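Local structure of ribosome-binding factor A (Thermus thermophilus, 2DYJ) at residues 18-23 against 67-72; 31-36 against 45-50; 57-62 against 87-92. The protein assists late maturation of the 30S ribosomal subunit, binding free 30S subunits and being required for efficient processing of 16S rRNA. All blocks are in the same frame, centred on the assembly; numbering follows the deposited sequence.

Interaction 1: 18-23 against 67-72; sequences EEIQAL and RRLVAA
Glu19 and Leu69 mark the closest backbone approach of the two segments, with CA atoms 6.7 Å apart. Segment 18-23 lies at the C-terminal end of helix 5-21. Segment 67-72 lies on helix 66-74. Backbone hydrogen bonds run within each segment but not between them, so side chains make the joint.

Leu69 is central. Its CD2 lies 3.8 Å from CB of Glu19 and 3.9 Å from CD1 of Leu23. Its other methyl, CD1, meets CG1 of Ile20 at 4.2 Å. The two methyls of one leucine thus serve three residues of segment 18-23. Leu69 also packs on Leu85 of strand 84-89.

Glu19 lays its chain against Ala72. A bend at chi2 (-48°) brings CD to the alanine methyl, and OE1 approaches Ala72 CB at 3.5 Å. The other oxygen takes the polar partners. Glu19 OE2 forms a salt bridge with Arg76, which also pairs with Glu18. A water donates weakly to Glu19 OE2 at 3.0 Å and more firmly to Ala72 O at 2.8 Å, linking the two helices.

This mostly buried helix-helix packing, with a polar water bridge beside it, joins the first and third helices of the alpha-beta-beta-alpha-alpha-beta order typical of a type II KH domain.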
loop_
_atom_site.group_PDB
_atom_site.type_symbol
_atom_site.label_atom_id
_atom_site.label_comp_id
_atom_site.label_asym_id
_atom_site.label_seq_id
_atom_site.Cartn_x
_atom_site.Cartn_y
_atom_site.Cartn_z
ATOM N N GLU A 18 5.618 -1.272 -6.189
ATOM C CA GLU A 18 6.636 -2.235 -6.590
ATOM C C GLU A 18 6.680 -3.462 -5.692
ATOM O O GLU A 18 6.868 -4.584 -6.170
ATOM C CB GLU A 18 8.014 -1.569 -6.618
ATOM C CG GLU A 18 8.171 -0.593 -7.774
ATOM C CD GLU A 18 9.511 0.122 -7.779
ATOM O OE1 GLU A 18 9.721 0.982 -8.659
ATOM O OE2 GLU A 18 10.348 -0.171 -6.904
ATOM N N GLU A 19 6.522 -3.256 -4.386
ATOM C CA GLU A 19 6.542 -4.371 -3.454
ATOM C C GLU A 19 5.319 -5.269 -3.626
ATOM O O GLU A 19 5.402 -6.475 -3.437
ATOM C CB GLU A 19 6.632 -3.873 -2.008
ATOM C CG GLU A 19 7.946 -3.167 -1.690
ATOM C CD GLU A 19 9.155 -3.958 -2.168
ATOM O OE1 GLU A 19 9.158 -5.199 -2.012
ATOM O OE2 GLU A 19 10.103 -3.334 -2.693
ATOM N N ILE A 20 4.181 -4.688 -3.982
ATOM C CA ILE A 20 2.987 -5.497 -4.185
ATOM C C ILE A 20 3.188 -6.339 -5.457
ATOM O O ILE A 20 2.862 -7.529 -5.500
ATOM C CB ILE A 20 1.743 -4.591 -4.330
ATOM C CG1 ILE A 20 1.418 -3.969 -2.969
ATOM C CG2 ILE A 20 0.569 -5.381 -4.894
ATOM C CD1 ILE A 20 0.249 -2.971 -2.969
ATOM N N GLN A 21 3.744 -5.716 -6.491
ATOM C CA GLN A 21 3.996 -6.417 -7.746
ATOM C C GLN A 21 4.920 -7.599 -7.476
ATOM O O GLN A 21 4.866 -8.600 -8.177
ATOM C CB GLN A 21 4.646 -5.463 -8.759
ATOM C CG GLN A 21 3.826 -5.188 -10.022
ATOM C CD GLN A 21 4.273 -6.026 -11.221
ATOM O OE1 GLN A 21 4.340 -7.260 -11.149
ATOM N NE2 GLN A 21 4.577 -5.357 -12.332
ATOM N N ALA A 22 5.764 -7.482 -6.453
ATOM C CA ALA A 22 6.702 -8.560 -6.105
ATOM C C ALA A 22 6.031 -9.727 -5.373
ATOM O O ALA A 22 6.608 -10.818 -5.271
ATOM C CB ALA A 22 7.849 -8.012 -5.261
ATOM N N LEU A 23 4.822 -9.505 -4.860
ATOM C CA LEU A 23 4.100 -10.578 -4.173
ATOM C C LEU A 23 3.572 -11.553 -5.226
ATOM O O LEU A 23 3.337 -11.176 -6.375
ATOM C CB LEU A 23 2.937 -10.000 -3.365
ATOM C CG LEU A 23 3.358 -9.068 -2.226
ATOM C CD1 LEU A 23 2.111 -8.546 -1.502
ATOM C CD2 LEU A 23 4.269 -9.823 -1.253
ATOM N N ARG A 67 2.293 -7.184 7.137
ATOM C CA ARG A 67 3.564 -7.181 7.847
ATOM C C ARG A 67 4.767 -7.318 6.933
ATOM O O ARG A 67 5.761 -6.616 7.132
ATOM C CB ARG A 67 3.564 -8.243 8.947
ATOM C CG ARG A 67 2.602 -7.871 10.064
ATOM C CD ARG A 67 2.906 -8.642 11.329
ATOM N NE ARG A 67 2.205 -8.057 12.463
ATOM C CZ ARG A 67 2.303 -8.506 13.706
ATOM N NH1 ARG A 67 3.081 -9.550 13.972
ATOM N NH2 ARG A 67 1.618 -7.913 14.678
ATOM N N ARG A 68 4.671 -8.186 5.921
ATOM C CA ARG A 68 5.762 -8.379 4.962
ATOM C C ARG A 68 5.938 -7.124 4.114
ATOM O O ARG A 68 7.051 -6.771 3.730
ATOM C CB ARG A 68 5.468 -9.566 4.030
ATOM C CG ARG A 68 5.099 -10.853 4.752
ATOM C CD ARG A 68 4.250 -11.764 3.856
ATOM N NE ARG A 68 3.591 -12.812 4.630
ATOM C CZ ARG A 68 2.447 -13.400 4.287
ATOM N NH1 ARG A 68 1.817 -13.043 3.170
ATOM N NH2 ARG A 68 1.929 -14.344 5.071
ATOM N N LEU A 69 4.845 -6.432 3.812
ATOM C CA LEU A 69 4.956 -5.226 2.999
ATOM C C LEU A 69 5.582 -4.089 3.790
ATOM O O LEU A 69 6.378 -3.316 3.239
ATOM C CB LEU A 69 3.580 -4.789 2.468
ATOM C CG LEU A 69 3.011 -5.627 1.324
ATOM C CD1 LEU A 69 1.560 -5.205 1.019
ATOM C CD2 LEU A 69 3.886 -5.451 0.096
ATOM N N VAL A 70 5.249 -3.978 5.080
ATOM C CA VAL A 70 5.840 -2.909 5.869
ATOM C C VAL A 70 7.341 -3.186 6.030
ATOM O O VAL A 70 8.163 -2.266 5.999
ATOM C CB VAL A 70 5.136 -2.760 7.238
ATOM C CG1 VAL A 70 5.906 -1.799 8.136
ATOM C CG2 VAL A 70 3.716 -2.186 7.012
ATOM N N ALA A 71 7.681 -4.464 6.173
ATOM C CA ALA A 71 9.079 -4.883 6.302
ATOM C C ALA A 71 9.843 -4.477 5.033
ATOM O O ALA A 71 10.988 -4.026 5.109
ATOM C CB ALA A 71 9.152 -6.401 6.488
ATOM N N ALA A 72 9.195 -4.651 3.876
ATOM C CA ALA A 72 9.761 -4.319 2.574
ATOM C C ALA A 72 9.964 -2.826 2.433
ATOM O O ALA A 72 10.960 -2.363 1.860
ATOM C CB ALA A 72 8.851 -4.836 1.448
HETATM O O HOH W 1 12.130 -3.276 -0.515
#

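Interaction 2: 31-36 against 45-50; sequences LTVEAV and LSVYVE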
loop_
_atom_site.group_PDB
_atom_site.type_symbol
_atom_site.label_atom_id
_atom_site.label_comp_id
_atom_site.label_asym_id
_atom_site.label_seq_id
_atom_site.Cartn_x
_atom_site.Cartn_y
_atom_site.Cartn_z
ATOM N N LEU A 31 -3.370 -5.920 -10.202
ATOM C CA LEU A 31 -3.783 -4.877 -9.265
ATOM C C LEU A 31 -2.837 -3.691 -9.363
ATOM O O LEU A 31 -1.622 -3.870 -9.519
ATOM C CB LEU A 31 -3.750 -5.390 -7.821
ATOM C CG LEU A 31 -4.105 -4.330 -6.773
ATOM C CD1 LEU A 31 -5.021 -4.943 -5.732
ATOM C CD2 LEU A 31 -2.843 -3.745 -6.138
ATOM N N THR A 32 -3.390 -2.485 -9.257
ATOM C CA THR A 32 -2.579 -1.273 -9.277
ATOM C C THR A 32 -2.893 -0.372 -8.085
ATOM O O THR A 32 -3.998 -0.385 -7.530
ATOM C CB THR A 32 -2.779 -0.453 -10.571
ATOM O OG1 THR A 32 -4.158 -0.099 -10.701
ATOM C CG2 THR A 32 -2.319 -1.247 -11.790
ATOM N N VAL A 33 -1.910 0.418 -7.687
ATOM C CA VAL A 33 -2.092 1.337 -6.582
ATOM C C VAL A 33 -2.453 2.699 -7.165
ATOM O O VAL A 33 -1.680 3.287 -7.913
ATOM C CB VAL A 33 -0.808 1.438 -5.758
ATOM C CG1 VAL A 33 -0.987 2.468 -4.650
ATOM C CG2 VAL A 33 -0.471 0.062 -5.175
ATOM N N GLU A 34 -3.632 3.199 -6.830
ATOM C CA GLU A 34 -4.063 4.480 -7.379
ATOM C C GLU A 34 -3.574 5.664 -6.560
ATOM O O GLU A 34 -3.326 6.744 -7.102
ATOM C CB GLU A 34 -5.590 4.549 -7.473
ATOM C CG GLU A 34 -6.084 5.921 -7.948
ATOM C CD GLU A 34 -7.388 6.337 -7.304
ATOM O OE1 GLU A 34 -7.742 7.533 -7.394
ATOM O OE2 GLU A 34 -8.061 5.469 -6.709
ATOM N N ALA A 35 -3.436 5.477 -5.256
ATOM C CA ALA A 35 -2.991 6.587 -4.422
ATOM C C ALA A 35 -2.770 6.115 -2.997
ATOM O O ALA A 35 -3.158 5.010 -2.646
ATOM C CB ALA A 35 -4.053 7.682 -4.446
ATOM N N VAL A 36 -2.110 6.945 -2.200
ATOM C CA VAL A 36 -1.891 6.654 -0.785
ATOM C C VAL A 36 -2.053 7.973 -0.065
ATOM O O VAL A 36 -1.854 9.041 -0.653
ATOM C CB VAL A 36 -0.477 6.074 -0.490
ATOM C CG1 VAL A 36 -0.243 4.837 -1.356
ATOM C CG2 VAL A 36 0.612 7.128 -0.737
ATOM N N LEU A 45 -0.819 4.568 6.789
ATOM C CA LEU A 45 -0.852 4.931 5.376
ATOM C C LEU A 45 -2.058 4.213 4.786
ATOM O O LEU A 45 -2.173 2.979 4.871
ATOM C CB LEU A 45 0.427 4.460 4.655
ATOM C CG LEU A 45 0.524 4.856 3.177
ATOM C CD1 LEU A 45 0.858 6.339 3.096
ATOM C CD2 LEU A 45 1.583 4.047 2.459
ATOM N N SER A 46 -2.986 4.992 4.236
ATOM C CA SER A 46 -4.165 4.425 3.577
ATOM C C SER A 46 -3.710 4.233 2.147
ATOM O O SER A 46 -3.189 5.165 1.530
ATOM C CB SER A 46 -5.342 5.401 3.631
ATOM O OG SER A 46 -5.788 5.551 4.964
ATOM N N VAL A 47 -3.918 3.029 1.623
ATOM C CA VAL A 47 -3.476 2.654 0.279
ATOM C C VAL A 47 -4.699 2.310 -0.546
ATOM O O VAL A 47 -5.414 1.372 -0.227
ATOM C CB VAL A 47 -2.556 1.415 0.364
ATOM C CG1 VAL A 47 -1.997 1.077 -1.021
ATOM C CG2 VAL A 47 -1.408 1.667 1.374
ATOM N N TYR A 48 -4.946 3.088 -1.595
ATOM C CA TYR A 48 -6.127 2.897 -2.444
ATOM C C TYR A 48 -5.753 2.108 -3.694
ATOM O O TYR A 48 -4.904 2.524 -4.474
ATOM C CB TYR A 48 -6.696 4.270 -2.795
ATOM C CG TYR A 48 -7.042 5.086 -1.564
ATOM C CD1 TYR A 48 -8.275 4.944 -0.920
ATOM C CD2 TYR A 48 -6.100 5.938 -0.989
ATOM C CE1 TYR A 48 -8.546 5.629 0.274
ATOM C CE2 TYR A 48 -6.366 6.625 0.194
ATOM C CZ TYR A 48 -7.581 6.467 0.820
ATOM O OH TYR A 48 -7.815 7.153 1.989
ATOM N N VAL A 49 -6.405 0.967 -3.891
ATOM C CA VAL A 49 -6.049 0.110 -5.010
ATOM C C VAL A 49 -7.162 -0.236 -5.989
ATOM O O VAL A 49 -8.343 -0.239 -5.632
ATOM C CB VAL A 49 -5.476 -1.218 -4.480
ATOM C CG1 VAL A 49 -4.249 -0.947 -3.645
ATOM C CG2 VAL A 49 -6.531 -1.944 -3.629
ATOM N N GLU A 50 -6.761 -0.534 -7.222
ATOM C CA GLU A 50 -7.709 -0.951 -8.260
ATOM C C GLU A 50 -7.445 -2.435 -8.535
ATOM O O GLU A 50 -6.391 -2.802 -9.062
ATOM C CB GLU A 50 -7.512 -0.154 -9.558
ATOM C CG GLU A 50 -8.348 -0.716 -10.746
ATOM C CD GLU A 50 -7.997 -0.105 -12.110
ATOM O OE1 GLU A 50 -6.915 0.498 -12.241
ATOM O OE2 GLU A 50 -8.798 -0.243 -13.066
#
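A classic beta bulge sits in the antiparallel hairpin of strands 32-38 and 44-50. Glu34 and Ala35 together stand opposite the single residue Tyr48, so the pairing slips by one between Val33-Val49 and Ala35-Tyr48. The Tyr48 carbonyl serves both bulge residues. Glu34 N donates to Tyr48 O at 2.8 Å. Ala35 N donates weakly to Tyr48 O at 3.4 Å. Ala35 O takes the N-H of Tyr48 in return. Before the bulge, Thr32 and Glu50 form a hydrogen-bonded pair, and Glu50 N donates to Thr32 O at 2.8 Å in the carbonyl plane.

Val33, Val36, Val47 and Val49 share one face. Val47 CG1 meets Val33 CG1 at 4.0 Å and Val36 CG1 at 4.2 Å. CD1 of Leu45 closes on Val36 CB at 3.8 Å. On the opposite face the Tyr48 ring turns its edge to the Ala35 carbonyl, with CD2 3.5 Å from Ala35 O.

Leu31 has CG anti to its backbone N (chi1 177°), and CD1 and CD2 both reach Val49, CD1 at 4.0 Å from CB. An alanine at Leu31 would probably open a gap beside Val49 and deprive Ala58 and Leu62 of a packing partner.

Helix 5-21 covers the valine face through Leu16 and Ile20, and helix 55-64 covers its Val49 end. Strand 84-89 runs along the other side of strand 44-50, parallel to it.

Interaction 3: 57-62 against 87-92; sequences GALRAL and FLPWRA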
loop_
_atom_site.group_PDB
_atom_site.type_symbol
_atom_site.label_atom_id
_atom_site.label_comp_id
_atom_site.label_asym_id
_atom_site.label_seq_id
_atom_site.Cartn_x
_atom_site.Cartn_y
_atom_site.Cartn_z
ATOM N N GLY A 57 -11.316 -9.856 -2.346
ATOM C CA GLY A 57 -10.225 -10.823 -2.232
ATOM C C GLY A 57 -8.845 -10.174 -2.323
ATOM O O GLY A 57 -7.889 -10.589 -1.654
ATOM N N ALA A 58 -8.732 -9.143 -3.156
ATOM C CA ALA A 58 -7.468 -8.433 -3.298
ATOM C C ALA A 58 -7.165 -7.704 -1.992
ATOM O O ALA A 58 -6.033 -7.725 -1.497
ATOM C CB ALA A 58 -7.550 -7.429 -4.448
ATOM N N LEU A 59 -8.178 -7.059 -1.426
ATOM C CA LEU A 59 -7.974 -6.314 -0.192
ATOM C C LEU A 59 -7.574 -7.266 0.928
ATOM O O LEU A 59 -6.769 -6.910 1.777
ATOM C CB LEU A 59 -9.245 -5.521 0.184
ATOM C CG LEU A 59 -9.659 -4.436 -0.824
ATOM C CD1 LEU A 59 -10.956 -3.782 -0.371
ATOM C CD2 LEU A 59 -8.570 -3.381 -0.944
ATOM N N ARG A 60 -8.098 -8.492 0.914
ATOM C CA ARG A 60 -7.746 -9.432 1.983
ATOM C C ARG A 60 -6.320 -9.896 1.817
ATOM O O ARG A 60 -5.606 -10.090 2.803
ATOM C CB ARG A 60 -8.661 -10.656 1.984
ATOM C CG ARG A 60 -9.991 -10.423 2.661
ATOM C CD ARG A 60 -10.663 -11.767 2.946
ATOM N NE ARG A 60 -11.102 -12.429 1.722
ATOM C CZ ARG A 60 -12.239 -12.157 1.095
ATOM N NH1 ARG A 60 -13.064 -11.232 1.577
ATOM N NH2 ARG A 60 -12.557 -12.825 -0.006
ATOM N N ALA A 61 -5.920 -10.084 0.560
ATOM C CA ALA A 61 -4.568 -10.528 0.233
ATOM C C ALA A 61 -3.533 -9.502 0.682
ATOM O O ALA A 61 -2.476 -9.863 1.224
ATOM C CB ALA A 61 -4.440 -10.791 -1.281
ATOM N N LEU A 62 -3.825 -8.226 0.456
ATOM C CA LEU A 62 -2.906 -7.165 0.871
ATOM C C LEU A 62 -2.864 -7.095 2.384
ATOM O O LEU A 62 -1.790 -7.033 2.994
ATOM C CB LEU A 62 -3.366 -5.823 0.300
ATOM C CG LEU A 62 -3.225 -5.694 -1.217
ATOM C CD1 LEU A 62 -4.075 -4.500 -1.721
ATOM C CD2 LEU A 62 -1.730 -5.524 -1.555
ATOM N N PHE A 87 -5.711 -1.010 3.604
ATOM C CA PHE A 87 -6.003 -1.128 2.181
ATOM C C PHE A 87 -7.465 -0.864 1.881
ATOM O O PHE A 87 -8.351 -1.474 2.481
ATOM C CB PHE A 87 -5.591 -2.504 1.701
ATOM C CG PHE A 87 -4.121 -2.766 1.905
ATOM C CD1 PHE A 87 -3.190 -2.277 1.004
ATOM C CD2 PHE A 87 -3.680 -3.477 3.026
ATOM C CE1 PHE A 87 -1.807 -2.493 1.211
ATOM C CE2 PHE A 87 -2.304 -3.701 3.246
ATOM C CZ PHE A 87 -1.375 -3.206 2.332
ATOM N N LEU A 88 -7.695 0.044 0.936
ATOM C CA LEU A 88 -9.050 0.444 0.560
ATOM C C LEU A 88 -9.259 0.410 -0.948
ATOM O O LEU A 88 -8.313 0.465 -1.726
ATOM C CB LEU A 88 -9.313 1.877 1.056
ATOM C CG LEU A 88 -9.147 2.097 2.573
ATOM C CD1 LEU A 88 -9.046 3.574 2.905
ATOM C CD2 LEU A 88 -10.334 1.473 3.300
ATOM N N PRO A 89 -10.524 0.316 -1.385
ATOM C CA PRO A 89 -10.831 0.292 -2.819
ATOM C C PRO A 89 -10.528 1.680 -3.404
ATOM O O PRO A 89 -10.617 2.687 -2.681
ATOM C CB PRO A 89 -12.319 -0.041 -2.843
ATOM C CG PRO A 89 -12.817 0.590 -1.569
ATOM C CD PRO A 89 -11.747 0.179 -0.577
ATOM N N TRP A 90 -10.174 1.734 -4.690
ATOM C CA TRP A 90 -9.834 3.004 -5.332
ATOM C C TRP A 90 -10.936 4.043 -5.276
ATOM O O TRP A 90 -10.661 5.240 -5.299
ATOM C CB TRP A 90 -9.435 2.812 -6.804
ATOM C CG TRP A 90 -10.596 2.552 -7.743
ATOM C CD1 TRP A 90 -11.182 1.346 -8.006
ATOM C CD2 TRP A 90 -11.310 3.526 -8.533
ATOM N NE1 TRP A 90 -12.212 1.505 -8.908
ATOM C CE2 TRP A 90 -12.313 2.830 -9.246
ATOM C CE3 TRP A 90 -11.195 4.917 -8.706
ATOM C CZ2 TRP A 90 -13.203 3.477 -10.124
ATOM C CZ3 TRP A 90 -12.083 5.563 -9.583
ATOM C CH2 TRP A 90 -13.070 4.838 -10.277
ATOM N N ARG A 91 -12.182 3.606 -5.210
ATOM C CA ARG A 91 -13.273 4.569 -5.167
ATOM C C ARG A 91 -13.227 5.415 -3.896
ATOM O O ARG A 91 -13.738 6.534 -3.857
ATOM C CB ARG A 91 -14.612 3.852 -5.279
ATOM C CG ARG A 91 -14.905 2.881 -4.163
ATOM C CD ARG A 91 -16.352 2.363 -4.247
ATOM N NE ARG A 91 -16.651 1.490 -3.119
ATOM C CZ ARG A 91 -16.289 0.213 -3.044
ATOM N NH1 ARG A 91 -15.626 -0.349 -4.043
ATOM N NH2 ARG A 91 -16.563 -0.487 -1.955
ATOM N N ALA A 92 -12.573 4.899 -2.865
ATOM C CA ALA A 92 -12.482 5.611 -1.608
ATOM C C ALA A 92 -11.375 6.673 -1.494
ATOM O O ALA A 92 -11.318 7.384 -0.497
ATOM C CB ALA A 92 -12.354 4.597 -0.462
#
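Leu62 sets its CB against the face of the Phe87 ring. The atom sits over the ring centre, 3.4 Å from the centroid and 7° off the normal, which makes a close CH-pi contact. Phe87 CG stands anti to its carbonyl carbon (chi1 -60°), which turns the ring toward Leu62. The two side chains cross at about a right angle. Leu62 CD1 comes past the rim, 3.6 Å from Phe87 CD1. Leu62 O also lies near the rim, 3.4 Å from Phe87 CE2.

The axes of helix residues 57-62 and strand residues 87-89 come within 8.4 Å, at 166° between their directions. Helix 55-64 belongs to the crossover that links the parallel neighbours 44-50 and 84-89, as in a type II KH fold.

One turn back on the helix, Leu59 is the second bump. Its forked end settles into the hollow between the CB and carbonyl of Phe87 and the ring of Pro89. CD2 lies 3.9 Å from both Phe87 O and Leu88 C. CD1 meets Pro89 CD at 4.0 Å. Val49 of strand 44-50 packs against both leucines. Beyond the strand, a salt bridge from Arg91 NH1 to Glu55 ties this chain end to helix 55-64.

Ile20 joins all three contacts. Its CD1 lies 3.5 Å from Leu62 CD2 of interaction 3 and 3.8 Å from Val33 CG2 of interaction 2. Leu69 of interaction 1 also reaches interaction 3, with CD1 3.8 Å from Phe87 CZ. Interactions 2 and 3, with centres about 8 Å apart, share the sheet. Val47 O to Leu88 N and Leu88 O to Val49 N, both 2.9 Å, are probable hydrogen bonds between strands 44-50 and 84-89. Interactions 1 and 3 alternate along the chain, and interaction 2 is nested inside the loop closed by interaction 1. Together they build one KH-type core, consistent with rRNA binding.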